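Local coordinates for glutamate ABC superfamily ATP binding cassette transporter, binding protein (Enterococcus faecium DO, PDB 5EYF), which binds L-glutamate between its two lobes and, as a solute-binding protein of an ABC transporter, probably delivers it to the membrane permease for uptake, at residues D80-T85 with G201-K206; G40-I45 with D100-A105; T85-D90 with T196-G201. All coordinates share one frame; numbering follows the deposited sequence. Where two conformers were deposited one is given.

The three contact centres lie about 11 Å from one another, on one lobe and the connecting strands that lead from it. Contacts 1 and 3 share Thr85 and Gly201: the chain leaves strand 81-82 in contact 1 and becomes the ligand-binding loop of contact 3. They touch where Ala203 CB lies 3.7 Å from Met86 SE. Contact 2 stands behind the pocket and holds its loop through Asp42 OD2, which is 3.0 Å from Thr85 N. Strands 103-112 and 198-205, neighbours in one sheet, tie contact 2 to contact 3, with Phe103 O accepting from Tyr200 N at 2.8 Å. Contact 3 is first-shell to glutamate, contact 1 reaches it through Thr85, and contact 2 is second-shell through Asp42.

Contact 1 of 3, residues D80-T85 with G201-K206; sequences DAIIAT and GIAINK. With GLU (glutamic acid), chain E.
Ile83 and Ile202 lie alongside each other and point the same way, where strand 81-82 meets the returning strand 198-205. The strand order 59-64, 16-21, 81-82, 198-205, 96-98 is the 2-1-3-n-4 sheet of type II periplasmic binding proteins: strand 81-82 ends a parallel trio, and the chain returning from the other lobe adds to it in the antiparallel sense, the segments running 168° apart. In Ile83, CG1 is anti to the backbone N (chi1 -169°), which carries CD1 alongside Ile202 to meet its CG1 at 3.8 Å. The other branch of Ile202, CG2, reaches Ala81 CB at 3.8 Å, and Ile204 CG1 approaches that same methyl from further along the strand at 4.1 Å. Ala81, Ile83, Ile202 and Ile204 thus make one face; helix 41-54 packs against Ile83 and Ile202, helix 209-225 against Ile202 and Ile204. On the other face Ile82 CD1 sits against Ala203 CB at 3.9 Å, and there the Ile82 side chain comes within about 4 Å of that of Arg70, which binds glutamate.

Ile82 and Ala203 form a single hydrogen-bonded antiparallel pair: Ile82 N donates to Ala203 O at 2.8 Å, nearly straight at 166°, and Ala203 N donates to Ile82 O at 2.9 Å. Past this pair water takes over at both ends. One water donates to Asp80 O and accepts from Asn205 N. Nearer the pocket, where the chain runs on to glutamate-binding Thr85, a second accepts from Ala84 N and donates to Gly201 O at 2.8 Å.

Contact 2 of 3, residues G40-I45 with D100-A105; sequences GFDVDI and DVYFDA
Tyr102 OH donates to Asp42 OD1 at 2.6 Å, the polar bond that joins the first turn of helix 41-54 to the segment leading into strand 103-112, one of the strands that run between the lobes of the type II periplasmic-binding-protein fold. The hydroxyl comes from above the carboxylate plane, while OD1 itself lies at the edge of the Tyr102 ring, close to the ring plane. OD2 has its own partner, Thr85 N, so both carboxylate oxygens of this buried group are held and Asp42 couples Tyr102 to the glutamate pocket. Because Asp42 is at the N-terminal end of its helix, the helix would probably help stabilise a negative charge there.

Beside this bond is an aromatic cluster of Phe41, Tyr102 and Phe103. Tyr102 has CG between the backbone N and the carbonyl carbon (chi1 71°), which directs the ring back at the helix. There it meets Phe41 rim to rim: the planes are only 17° apart, but the centroids are 6.0 Å apart and neither ring covers the other. The rims approach most closely at Phe41 CE2 and Tyr102 CD1, 3.6 Å apart. Phe103 turns its edge toward the face of Phe41 in an offset edge-to-face pair, centroids 5.6 Å apart and planes at 64°. Phe236 extends the cluster, meeting the rings of both Phe41 and Phe103. One turn along the helix, Ile45 packs on Phe41 itself, its CG1 3.8 Å above the ring plane and over the ring centre.

Contact 3 of 3, residues T85-D90 with T196-G201; sequences TMTITD and TNEPYG. With MG (magnesium ion), chain D; GLU (glutamic acid), chain E.
Thr87 holds OG1 anti to its carbonyl carbon (chi1 -60°), and Glu198 bends at CB-CG (chi2 -71°) so that its carboxylate folds across to that hydroxyl. Thr87 OG1 donates to the anti lone pair of Glu198 OE1 at 2.7 Å, and OE2 receives Thr196 OG1, likewise on its anti lone pair, which holds the carboxylate at both oxygens. With its hydrogen directed at Glu198 OE1, Thr87 OG1 accepts from the amino N of the bound glutamate at 2.8 Å. That N also donates to Thr85 O at 2.8 Å, while Thr87 N holds the ligand O at 2.9 Å and Thr85 OG1 donates to its side-chain OE1.

Tyr200 underlies the loop. Thr85 CA stands over the centre of its ring, 3.7 Å from the centroid and 14° off the normal, a CH-pi contact, and the phenol OH is hydrogen-bonded to Asp174 OD2, which also binds the ligand. The two backbones are bridged at Thr87 and Tyr200, crossing at about a right angle: Gly201 N donates to Met86 O at 3.0 Å and Ile88 N to Pro199 O at 2.9 Å. The water that joins Ala84 N to Gly201 O also accepts from Met86 N. At the far end of the segment, Asn197 OD1 binds magnesium at 2.1 Å together with four waters and Asn197 of the second subunit.

Glu198 lines the pocket but acts on the ligand amino group chiefly through Thr87 OG1: by fixing the direction of that hydroxyl, it leaves the oxygen to act as acceptor, and a carboxylate here, if ionised, would probably favour the ammonium form of the ligand N.

Contact 1 of 3, residues D80-T85 with G201-K206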
ATOM      1  N   ASP B  80      13.960  21.218  -4.978  1.00 20.67           N
ATOM      2  CA  ASP B  80      14.190  20.837  -3.587  1.00 19.68           C
ATOM      3  C   ASP B  80      13.593  19.478  -3.259  1.00 19.65           C
ATOM      4  O   ASP B  80      14.048  18.801  -2.322  1.00 20.67           O
ATOM      5  CB  ASP B  80      13.579  21.887  -2.638  1.00 19.71           C
ATOM      6  CG  ASP B  80      14.171  23.278  -2.842  1.00 22.51           C
ATOM      7  OD1 ASP B  80      15.391  23.386  -3.171  1.00 23.66           O
ATOM      8  OD2 ASP B  80      13.392  24.258  -2.684  1.00 23.37           O
ATOM      9  N   ALA B  81      12.552  19.086  -3.980  1.00 18.82           N
ATOM     10  CA  ALA B  81      11.864  17.835  -3.686  1.00 17.85           C
ATOM     11  C   ALA B  81      11.130  17.396  -4.939  1.00 18.39           C
ATOM     12  O   ALA B  81      10.705  18.242  -5.746  1.00 19.59           O
ATOM     13  CB  ALA B  81      10.873  18.012  -2.510  1.00 18.79           C
ATOM     14  N   ILE B  82      10.983  16.070  -5.091  1.00 18.25           N
ATOM     15  CA  ILE B  82      10.159  15.471  -6.138  1.00 16.87           C
ATOM     16  C   ILE B  82       8.839  15.042  -5.529  1.00 16.47           C
ATOM     17  O   ILE B  82       8.818  14.234  -4.589  1.00 17.56           O
ATOM     18  CB  ILE B  82      10.814  14.243  -6.778  1.00 17.51           C
ATOM     19  CG1 ILE B  82      12.185  14.542  -7.373  1.00 17.60           C
ATOM     20  CG2 ILE B  82       9.880  13.678  -7.840  1.00 17.34           C
ATOM     21  CD1 ILE B  82      12.962  13.225  -7.679  1.00 18.31           C
ATOM     22  N   ILE B  83       7.733  15.568  -6.040  1.00 16.79           N
ATOM     23  CA  ILE B  83       6.425  15.001  -5.720  1.00 15.41           C
ATOM     24  C   ILE B  83       5.744  14.753  -7.065  1.00 16.81           C
ATOM     25  O   ILE B  83       5.170  15.656  -7.681  1.00 16.86           O
ATOM     26  CB  ILE B  83       5.595  15.865  -4.744  1.00 15.46           C
ATOM     27  CG1 ILE B  83       4.376  15.074  -4.264  1.00 15.53           C
ATOM     28  CG2 ILE B  83       5.221  17.261  -5.266  1.00 15.90           C
ATOM     29  CD1 ILE B  83       3.654  15.801  -3.119  1.00 17.46           C
ATOM     30  N   ALA B  84       5.842  13.521  -7.549  1.00 16.13           N
ATOM     31  CA  ALA B  84       5.566  13.253  -8.959  1.00 16.79           C
ATOM     32  C   ALA B  84       5.307  11.763  -9.122  1.00 17.28           C
ATOM     33  O   ALA B  84       6.122  11.060  -9.719  1.00 19.35           O
ATOM     34  CB  ALA B  84       6.740  13.703  -9.866  1.00 17.10           C
ATOM     35  N   THR B  85       4.205  11.280  -8.541  1.00 17.08           N
ATOM     36  CA  THR B  85       3.763   9.869  -8.610  1.00 16.07           C
ATOM     37  C   THR B  85       4.933   8.896  -8.474  1.00 16.83           C
ATOM     38  O   THR B  85       5.064   7.936  -9.234  1.00 17.57           O
ATOM     39  CB  THR B  85       2.971   9.585  -9.904  1.00 17.40           C
ATOM     40  OG1 THR B  85       3.795   9.786 -11.080  1.00 18.14           O
ATOM     41  CG2 THR B  85       1.761  10.504  -9.990  1.00 17.08           C
ATOM     42  N   GLY B 201       6.141   8.394  -2.383  1.00 13.07           N
ATOM     43  CA  GLY B 201       6.820   9.237  -1.422  1.00 13.46           C
ATOM     44  C   GLY B 201       7.330  10.499  -2.089  1.00 13.89           C
ATOM     45  O   GLY B 201       7.392  10.603  -3.319  1.00 14.82           O
ATOM     46  N   ILE B 202       7.654  11.483  -1.252  1.00 13.72           N
ATOM     47  CA  ILE B 202       8.322  12.701  -1.709  1.00 13.77           C
ATOM     48  C   ILE B 202       9.817  12.463  -1.644  1.00 14.70           C
ATOM     49  O   ILE B 202      10.348  12.126  -0.586  1.00 15.11           O
ATOM     50  CB  ILE B 202       7.914  13.907  -0.850  1.00 13.60           C
ATOM     51  CG1 ILE B 202       6.416  14.147  -1.015  1.00 15.13           C
ATOM     52  CG2 ILE B 202       8.762  15.186  -1.197  1.00 14.37           C
ATOM     53  CD1 ILE B 202       5.847  15.112   0.077  1.00 15.16           C
ATOM     54  N   ALA B 203      10.517  12.650  -2.774  1.00 15.71           N
ATOM     55  CA  ALA B 203      11.942  12.400  -2.792  1.00 16.89           C
ATOM     56  C   ALA B 203      12.714  13.682  -2.522  1.00 17.27           C
ATOM     57  O   ALA B 203      12.413  14.734  -3.090  1.00 18.96           O
ATOM     58  CB  ALA B 203      12.363  11.800  -4.130  1.00 18.12           C
ATOM     59  N   ILE B 204      13.732  13.565  -1.676  1.00 18.00           N
ATOM     60  CA  ILE B 204      14.595  14.665  -1.275  1.00 18.27           C
ATOM     61  C   ILE B 204      16.045  14.209  -1.443  1.00 19.58           C
ATOM     62  O   ILE B 204      16.368  13.031  -1.236  1.00 20.09           O
ATOM     63  CB  ILE B 204      14.259  15.102   0.168  1.00 19.33           C
ATOM     64  CG1 ILE B 204      12.807  15.636   0.210  1.00 21.65           C
ATOM     65  CG2 ILE B 204      15.286  16.095   0.748  1.00 19.44           C
ATOM     66  CD1 ILE B 204      12.288  15.967   1.575  1.00 24.48           C
ATOM     67  N   ASN B 205      16.915  15.106  -1.902  1.00 21.76           N
ATOM     68  CA  ASN B 205      18.296  14.679  -2.108  1.00 24.31           C
ATOM     69  C   ASN B 205      18.915  14.235  -0.786  1.00 24.53           C
ATOM     70  O   ASN B 205      18.506  14.668   0.298  1.00 25.03           O
ATOM     71  CB  ASN B 205      19.129  15.817  -2.713  1.00 25.55           C
ATOM     72  CG  ASN B 205      20.414  15.336  -3.345  1.00 29.31           C
ATOM     73  OD1 ASN B 205      20.573  14.144  -3.625  1.00 31.66           O
ATOM     74  ND2 ASN B 205      21.342  16.252  -3.569  1.00 31.72           N
ATOM     75  N   LYS B 206      19.913  13.364  -0.885  1.00 25.53           N
ATOM     76  CA  LYS B 206      20.735  13.027   0.262  1.00 25.54           C
ATOM     77  C   LYS B 206      21.384  14.284   0.839  1.00 26.73           C
ATOM     78  O   LYS B 206      21.720  15.231   0.116  1.00 29.30           O
ATOM     79  CB  LYS B 206      21.814  12.018  -0.148  1.00 26.87           C
ATOM     80  CG  LYS B 206      21.272  10.755  -0.784  1.00 27.48           C
ATOM     81  CD  LYS B 206      20.638   9.846   0.259  1.00 28.20           C
ATOM     82  CE  LYS B 206      20.239   8.473  -0.321  1.00 28.81           C
ATOM     83  NZ  LYS B 206      19.473   7.689   0.677  1.00 30.10           N
TER
HETATM   84  N   GLU E 301       4.825   5.197  -9.574  1.00 19.56           N
HETATM   85  CA  GLU E 301       5.622   4.518 -10.608  1.00 20.28           C
HETATM   86  C   GLU E 301       7.087   4.916 -10.495  1.00 21.40           C
HETATM   87  O   GLU E 301       7.464   5.733  -9.644  1.00 19.80           O
HETATM   88  CB  GLU E 301       5.091   4.812 -12.024  1.00 21.92           C
HETATM   89  CG  GLU E 301       4.784   6.283 -12.305  1.00 22.94           C
HETATM   90  CD  GLU E 301       6.017   7.165 -12.482  1.00 24.08           C
HETATM   91  OE1 GLU E 301       5.909   8.359 -12.186  1.00 23.07           O
HETATM   92  OE2 GLU E 301       7.065   6.705 -12.992  1.00 25.23           O
HETATM   93  OXT GLU E 301       7.943   4.408 -11.247  1.00 25.38           O
HETATM   94  O   HOH W   1      16.620  17.917  -2.002  1.00 20.97           O
HETATM   95  O   HOH W   2       5.888  11.388  -5.563  1.00 14.82           O

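Contact 2 of 3, residues G40-I45 with D100-A105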
ATOM      1  N   GLY B  40      -3.299  19.322  -9.588  1.00 21.89           N
ATOM      2  CA  GLY B  40      -3.388  17.908  -9.250  1.00 19.85           C
ATOM      3  C   GLY B  40      -3.160  17.662  -7.774  1.00 17.97           C
ATOM      4  O   GLY B  40      -2.834  18.550  -7.008  1.00 18.85           O
ATOM      5  N   PHE B  41      -3.361  16.403  -7.387  1.00 16.76           N
ATOM      6  CA  PHE B  41      -3.148  15.984  -6.007  1.00 16.90           C
ATOM      7  C   PHE B  41      -1.720  16.260  -5.549  1.00 16.09           C
ATOM      8  O   PHE B  41      -1.504  16.734  -4.430  1.00 15.67           O
ATOM      9  CB  PHE B  41      -3.485  14.488  -5.891  1.00 16.91           C
ATOM     10  CG  PHE B  41      -3.265  13.884  -4.536  1.00 14.82           C
ATOM     11  CD1 PHE B  41      -4.189  14.097  -3.514  1.00 15.88           C
ATOM     12  CD2 PHE B  41      -2.177  13.047  -4.293  1.00 15.15           C
ATOM     13  CE1 PHE B  41      -4.013  13.528  -2.267  1.00 14.78           C
ATOM     14  CE2 PHE B  41      -2.004  12.454  -3.056  1.00 14.59           C
ATOM     15  CZ  PHE B  41      -2.917  12.689  -2.036  1.00 14.02           C
ATOM     16  N   ASP B  42      -0.720  15.870  -6.355  1.00 16.15           N
ATOM     17  CA  ASP B  42       0.669  16.121  -5.957  1.00 15.76           C
ATOM     18  C   ASP B  42       0.921  17.616  -5.779  1.00 16.11           C
ATOM     19  O   ASP B  42       1.604  18.028  -4.835  1.00 16.38           O
ATOM     20  CB  ASP B  42       1.662  15.596  -7.008  1.00 16.20           C
ATOM     21  CG  ASP B  42       1.857  14.095  -6.982  1.00 15.88           C
ATOM     22  OD1 ASP B  42       1.543  13.426  -5.960  1.00 16.88           O
ATOM     23  OD2 ASP B  42       2.373  13.597  -8.031  1.00 16.84           O
ATOM     24  N   VAL B  43       0.404  18.436  -6.709  1.00 17.43           N
ATOM     25  CA  VAL B  43       0.530  19.891  -6.607  1.00 18.33           C
ATOM     26  C   VAL B  43      -0.111  20.398  -5.314  1.00 17.53           C
ATOM     27  O   VAL B  43       0.459  21.246  -4.607  1.00 17.85           O
ATOM     28  CB  VAL B  43      -0.090  20.559  -7.846  1.00 18.87           C
ATOM     29  CG1 VAL B  43      -0.170  22.087  -7.660  1.00 18.78           C
ATOM     30  CG2 VAL B  43       0.724  20.218  -9.078  1.00 21.57           C
ATOM     31  N   ASP B  44      -1.309  19.909  -4.992  1.00 17.80           N
ATOM     32  CA  ASP B  44      -1.990  20.416  -3.793  1.00 17.60           C
ATOM     33  C   ASP B  44      -1.294  19.981  -2.508  1.00 16.75           C
ATOM     34  O   ASP B  44      -1.241  20.741  -1.525  1.00 17.49           O
ATOM     35  CB  ASP B  44      -3.452  19.970  -3.781  1.00 17.77           C
ATOM     36  CG  ASP B  44      -4.321  20.799  -4.730  1.00 18.51           C
ATOM     37  OD1 ASP B  44      -3.808  21.771  -5.347  1.00 20.49           O
ATOM     38  OD2 ASP B  44      -5.519  20.482  -4.854  1.00 20.66           O
ATOM     39  N   ILE B  45      -0.807  18.745  -2.473  1.00 15.17           N
ATOM     40  CA  ILE B  45      -0.011  18.302  -1.331  1.00 16.08           C
ATOM     41  C   ILE B  45       1.230  19.183  -1.179  1.00 15.01           C
ATOM     42  O   ILE B  45       1.596  19.586  -0.064  1.00 15.95           O
ATOM     43  CB  ILE B  45       0.346  16.803  -1.479  1.00 14.53           C
ATOM     44  CG1 ILE B  45      -0.925  15.888  -1.367  1.00 15.25           C
ATOM     45  CG2 ILE B  45       1.362  16.377  -0.454  1.00 15.38           C
ATOM     46  CD1 ILE B  45      -1.499  15.792   0.048  1.00 14.84           C
ATOM     47  N   ASP B 100       7.589  10.010   4.383  1.00 15.11           N
ATOM     48  CA  ASP B 100       6.490   9.073   4.604  1.00 12.95           C
ATOM     49  C   ASP B 100       5.606   8.960   3.358  1.00 12.27           C
ATOM     50  O   ASP B 100       5.466   9.909   2.562  1.00 13.57           O
ATOM     51  CB  ASP B 100       5.639   9.544   5.793  1.00 16.40           C
ATOM     52  CG  ASP B 100       6.394   9.505   7.104  1.00 21.91           C
ATOM     53  OD1 ASP B 100       7.321   8.693   7.256  1.00 27.40           O
ATOM     54  OD2 ASP B 100       6.011  10.251   8.016  1.00 25.35           O
ATOM     55  N   VAL B 101       4.986   7.791   3.216  1.00 12.45           N
ATOM     56  CA  VAL B 101       4.081   7.516   2.098  1.00 11.73           C
ATOM     57  C   VAL B 101       2.889   8.460   2.158  1.00 12.04           C
ATOM     58  O   VAL B 101       2.292   8.668   3.217  1.00 13.91           O
ATOM     59  CB  VAL B 101       3.630   6.052   2.148  1.00 12.23           C
ATOM     60  CG1 VAL B 101       2.496   5.729   1.123  1.00 14.53           C
ATOM     61  CG2 VAL B 101       4.825   5.121   1.894  1.00 14.48           C
ATOM     62  N   TYR B 102       2.532   9.053   1.015  1.00 12.03           N
ATOM     63  CA  TYR B 102       1.354   9.922   0.998  1.00 11.98           C
ATOM     64  C   TYR B 102       0.250   9.461   0.027  1.00 13.05           C
ATOM     65  O   TYR B 102      -0.819  10.096  -0.022  1.00 13.87           O
ATOM     66  CB  TYR B 102       1.766  11.400   0.697  1.00 11.94           C
ATOM     67  CG  TYR B 102       2.199  11.605  -0.734  1.00 11.67           C
ATOM     68  CD1 TYR B 102       1.289  12.080  -1.685  1.00 12.74           C
ATOM     69  CD2 TYR B 102       3.499  11.269  -1.163  1.00 11.81           C
ATOM     70  CE1 TYR B 102       1.647  12.219  -3.007  1.00 13.14           C
ATOM     71  CE2 TYR B 102       3.867  11.418  -2.506  1.00 13.20           C
ATOM     72  CZ  TYR B 102       2.931  11.856  -3.413  1.00 13.38           C
ATOM     73  OH  TYR B 102       3.265  11.943  -4.755  1.00 14.09           O
ATOM     74  N   PHE B 103       0.464   8.384  -0.744  1.00 11.97           N
ATOM     75  CA  PHE B 103      -0.558   7.828  -1.624  1.00 12.14           C
ATOM     76  C   PHE B 103      -0.218   6.356  -1.847  1.00 12.41           C
ATOM     77  O   PHE B 103       0.949   6.016  -2.025  1.00 13.86           O
ATOM     78  CB  PHE B 103      -0.614   8.572  -2.982  1.00 13.17           C
ATOM     79  CG  PHE B 103      -1.809   8.196  -3.837  1.00 13.24           C
ATOM     80  CD1 PHE B 103      -3.004   8.893  -3.736  1.00 13.72           C
ATOM     81  CD2 PHE B 103      -1.746   7.109  -4.717  1.00 13.04           C
ATOM     82  CE1 PHE B 103      -4.118   8.534  -4.492  1.00 13.84           C
ATOM     83  CE2 PHE B 103      -2.852   6.763  -5.501  1.00 14.54           C
ATOM     84  CZ  PHE B 103      -4.043   7.468  -5.384  1.00 13.90           C
ATOM     85  N   ASP B 104      -1.242   5.510  -1.903  0.77 12.05           N
ATOM     86  CA  ASP B 104      -1.076   4.065  -2.019  0.77 13.21           C
ATOM     87  C   ASP B 104      -1.610   3.569  -3.371  0.77 13.29           C
ATOM     88  O   ASP B 104      -2.778   3.213  -3.491  0.77 13.72           O
ATOM     89  CB  ASP B 104      -1.822   3.431  -0.832  0.77 14.17           C
ATOM     90  CG  ASP B 104      -1.394   2.027  -0.538  0.77 15.64           C
ATOM     91  OD1 ASP B 104      -0.484   1.540  -1.226  0.77 16.35           O
ATOM     92  OD2 ASP B 104      -1.964   1.430   0.422  0.77 16.30           O
ATOM     93  N   ALA B 105      -0.753   3.563  -4.392  1.00 13.67           N
ATOM     94  CA  ALA B 105      -1.154   3.127  -5.729  1.00 14.01           C
ATOM     95  C   ALA B 105      -0.784   1.659  -5.948  1.00 14.37           C
ATOM     96  O   ALA B 105      -0.272   0.975  -5.059  1.00 14.51           O
ATOM     97  CB  ALA B 105      -0.538   4.044  -6.804  1.00 15.50           C
TER

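Contact 3 of 3, residues T85-D90 with T196-G201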
ATOM      1  N   THR B  85       4.205  11.280  -8.541  1.00 17.08           N
ATOM      2  CA  THR B  85       3.763   9.869  -8.610  1.00 16.07           C
ATOM      3  C   THR B  85       4.933   8.896  -8.474  1.00 16.83           C
ATOM      4  O   THR B  85       5.064   7.936  -9.234  1.00 17.57           O
ATOM      5  CB  THR B  85       2.971   9.585  -9.904  1.00 17.40           C
ATOM      6  OG1 THR B  85       3.795   9.786 -11.080  1.00 18.14           O
ATOM      7  CG2 THR B  85       1.761  10.504  -9.990  1.00 17.08           C
HETATM    8  N   MSE B  86       5.779   9.133  -7.479  1.00 15.79           N
HETATM    9  CA  MSE B  86       7.046   8.400  -7.381  1.00 15.84           C
HETATM   10  C   MSE B  86       7.043   7.314  -6.323  1.00 16.45           C
HETATM   11  O   MSE B  86       6.952   7.606  -5.136  1.00 15.91           O
HETATM   12  CB  MSE B  86       8.182   9.359  -7.071  1.00 16.84           C
HETATM   13  CG  MSE B  86       9.557   8.696  -7.241  1.00 18.59           C
HETATM   14 SE   MSE B  86      10.886  10.113  -7.088  0.76 23.72          SE
HETATM   15  CE  MSE B  86      12.486   9.036  -7.193  1.00 21.96           C
ATOM     16  N   THR B  87       7.161   6.065  -6.753  1.00 15.03           N
ATOM     17  CA  THR B  87       7.132   4.960  -5.807  1.00 14.73           C
ATOM     18  C   THR B  87       8.431   4.876  -5.016  1.00 16.20           C
ATOM     19  O   THR B  87       9.539   5.047  -5.564  1.00 16.76           O
ATOM     20  CB  THR B  87       6.904   3.651  -6.580  1.00 16.24           C
ATOM     21  OG1 THR B  87       5.659   3.754  -7.271  1.00 17.88           O
ATOM     22  CG2 THR B  87       6.878   2.433  -5.647  1.00 16.82           C
ATOM     23  N   ILE B  88       8.286   4.584  -3.726  1.00 15.57           N
ATOM     24  CA  ILE B  88       9.412   4.294  -2.845  1.00 16.43           C
ATOM     25  C   ILE B  88       9.925   2.896  -3.146  1.00 16.54           C
ATOM     26  O   ILE B  88       9.179   1.908  -3.034  1.00 18.68           O
ATOM     27  CB  ILE B  88       8.983   4.402  -1.370  1.00 15.96           C
ATOM     28  CG1 ILE B  88       8.471   5.812  -1.082  1.00 16.89           C
ATOM     29  CG2 ILE B  88      10.157   4.098  -0.451  1.00 16.81           C
ATOM     30  CD1 ILE B  88       8.002   5.985   0.323  1.00 17.59           C
ATOM     31  N   THR B  89      11.208   2.805  -3.473  1.00 16.95           N
ATOM     32  CA  THR B  89      11.874   1.510  -3.645  1.00 18.03           C
ATOM     33  C   THR B  89      13.237   1.559  -2.959  1.00 19.70           C
ATOM     34  O   THR B  89      13.853   2.621  -2.859  1.00 20.22           O
ATOM     35  CB  THR B  89      12.066   1.110  -5.126  1.00 21.14           C
ATOM     36  OG1 THR B  89      13.117   1.886  -5.724  1.00 22.50           O
ATOM     37  CG2 THR B  89      10.757   1.228  -5.941  1.00 22.06           C
ATOM     38  N   ASP B  90      13.711   0.394  -2.489  1.00 21.25           N
ATOM     39  CA  ASP B  90      15.057   0.332  -1.909  1.00 22.42           C
ATOM     40  C   ASP B  90      16.129   0.733  -2.919  1.00 23.55           C
ATOM     41  O   ASP B  90      17.132   1.343  -2.539  1.00 24.62           O
ATOM     42  CB  ASP B  90      15.343  -1.050  -1.316  1.00 25.14           C
ATOM     43  CG  ASP B  90      14.941  -1.136   0.133  1.00 29.23           C
ATOM     44  OD1 ASP B  90      14.726  -0.072   0.735  1.00 31.51           O
ATOM     45  OD2 ASP B  90      14.864  -2.249   0.685  1.00 30.90           O
ATOM     46  N   THR B 196       0.945  -4.860  -8.290  1.00 14.86           N
ATOM     47  CA  THR B 196       2.031  -4.416  -7.433  1.00 14.54           C
ATOM     48  C   THR B 196       1.469  -3.478  -6.379  1.00 14.74           C
ATOM     49  O   THR B 196       0.333  -2.998  -6.484  1.00 15.24           O
ATOM     50  CB  THR B 196       3.116  -3.652  -8.183  1.00 14.13           C
ATOM     51  OG1 THR B 196       2.598  -2.371  -8.569  1.00 14.74           O
ATOM     52  CG2 THR B 196       3.610  -4.417  -9.421  1.00 15.03           C
ATOM     53  N   ASN B 197       2.290  -3.171  -5.375  1.00 14.32           N
ATOM     54  CA  ASN B 197       2.031  -2.011  -4.528  1.00 13.94           C
ATOM     55  C   ASN B 197       2.964  -0.889  -4.947  1.00 14.31           C
ATOM     56  O   ASN B 197       4.152  -1.123  -5.159  1.00 15.31           O
ATOM     57  CB  ASN B 197       2.243  -2.367  -3.058  1.00 15.17           C
ATOM     58  CG  ASN B 197       1.256  -3.389  -2.597  1.00 16.24           C
ATOM     59  OD1 ASN B 197       0.094  -3.375  -3.019  1.00 16.19           O
ATOM     60  ND2 ASN B 197       1.704  -4.299  -1.758  1.00 18.49           N
ATOM     61  N   GLU B 198       2.427   0.325  -5.083  1.00 14.67           N
ATOM     62  CA  GLU B 198       3.212   1.491  -5.505  1.00 15.09           C
ATOM     63  C   GLU B 198       2.969   2.601  -4.501  1.00 14.51           C
ATOM     64  O   GLU B 198       2.183   3.517  -4.761  1.00 15.53           O
ATOM     65  CB  GLU B 198       2.828   1.951  -6.917  1.00 14.54           C
ATOM     66  CG  GLU B 198       2.960   0.880  -8.014  1.00 15.82           C
ATOM     67  CD  GLU B 198       4.382   0.507  -8.371  1.00 18.05           C
ATOM     68  OE1 GLU B 198       5.293   1.338  -8.302  1.00 18.90           O
ATOM     69  OE2 GLU B 198       4.613  -0.655  -8.759  1.00 19.03           O
ATOM     70  N   PRO B 199       3.610   2.541  -3.334  1.00 12.84           N
ATOM     71  CA  PRO B 199       3.458   3.635  -2.351  1.00 12.40           C
ATOM     72  C   PRO B 199       4.246   4.863  -2.788  1.00 12.36           C
ATOM     73  O   PRO B 199       5.457   4.781  -3.018  1.00 14.99           O
ATOM     74  CB  PRO B 199       4.032   3.041  -1.061  1.00 13.59           C
ATOM     75  CG  PRO B 199       4.996   1.983  -1.555  1.00 15.59           C
ATOM     76  CD  PRO B 199       4.438   1.430  -2.824  1.00 14.28           C
ATOM     77  N   TYR B 200       3.571   6.003  -2.920  1.00 12.42           N
ATOM     78  CA  TYR B 200       4.272   7.208  -3.349  1.00 11.69           C
ATOM     79  C   TYR B 200       4.916   7.917  -2.164  1.00 12.20           C
ATOM     80  O   TYR B 200       4.303   8.062  -1.097  1.00 12.86           O
ATOM     81  CB  TYR B 200       3.311   8.196  -3.997  1.00 13.85           C
ATOM     82  CG  TYR B 200       2.636   7.766  -5.269  1.00 13.60           C
ATOM     83  CD1 TYR B 200       3.039   6.624  -5.966  1.00 15.89           C
ATOM     84  CD2 TYR B 200       1.620   8.549  -5.806  1.00 14.50           C
ATOM     85  CE1 TYR B 200       2.406   6.268  -7.147  1.00 17.03           C
ATOM     86  CE2 TYR B 200       0.993   8.210  -6.978  1.00 15.62           C
ATOM     87  CZ  TYR B 200       1.383   7.066  -7.645  1.00 16.00           C
ATOM     88  OH  TYR B 200       0.742   6.750  -8.841  1.00 18.13           O
ATOM     89  N   GLY B 201       6.141   8.394  -2.383  1.00 13.07           N
ATOM     90  CA  GLY B 201       6.820   9.237  -1.422  1.00 13.46           C
ATOM     91  C   GLY B 201       7.330  10.499  -2.089  1.00 13.89           C
ATOM     92  O   GLY B 201       7.392  10.603  -3.319  1.00 14.82           O
TER
HETATM   93 MG    MG D 302      -1.751  -2.422  -2.762  1.00 15.40          MG
HETATM   94  N   GLU E 301       4.825   5.197  -9.574  1.00 19.56           N
HETATM   95  CA  GLU E 301       5.622   4.518 -10.608  1.00 20.28           C
HETATM   96  C   GLU E 301       7.087   4.916 -10.495  1.00 21.40           C
HETATM   97  O   GLU E 301       7.464   5.733  -9.644  1.00 19.80           O
HETATM   98  CB  GLU E 301       5.091   4.812 -12.024  1.00 21.92           C
HETATM   99  CG  GLU E 301       4.784   6.283 -12.305  1.00 22.94           C
HETATM  100  CD  GLU E 301       6.017   7.165 -12.482  1.00 24.08           C
HETATM  101  OE1 GLU E 301       5.909   8.359 -12.186  1.00 23.07           O
HETATM  102  OE2 GLU E 301       7.065   6.705 -12.992  1.00 25.23           O
HETATM  103  OXT GLU E 301       7.943   4.408 -11.247  1.00 25.38           O
HETATM  104  O   HOH W   2       5.888  11.388  -5.563  1.00 14.82           O
HETATM  105  O   HOH W   3      -1.866  -2.341  -4.846  1.00 16.74           O
HETATM  106  O   HOH W   4      -0.833  -0.596  -2.756  1.00 15.79           O
HETATM  107  O   HOH W   5      -2.946  -4.129  -2.770  1.00 17.97           O
HETATM  108  O   HOH W   6      -1.523  -2.712  -0.690  1.00 13.67           O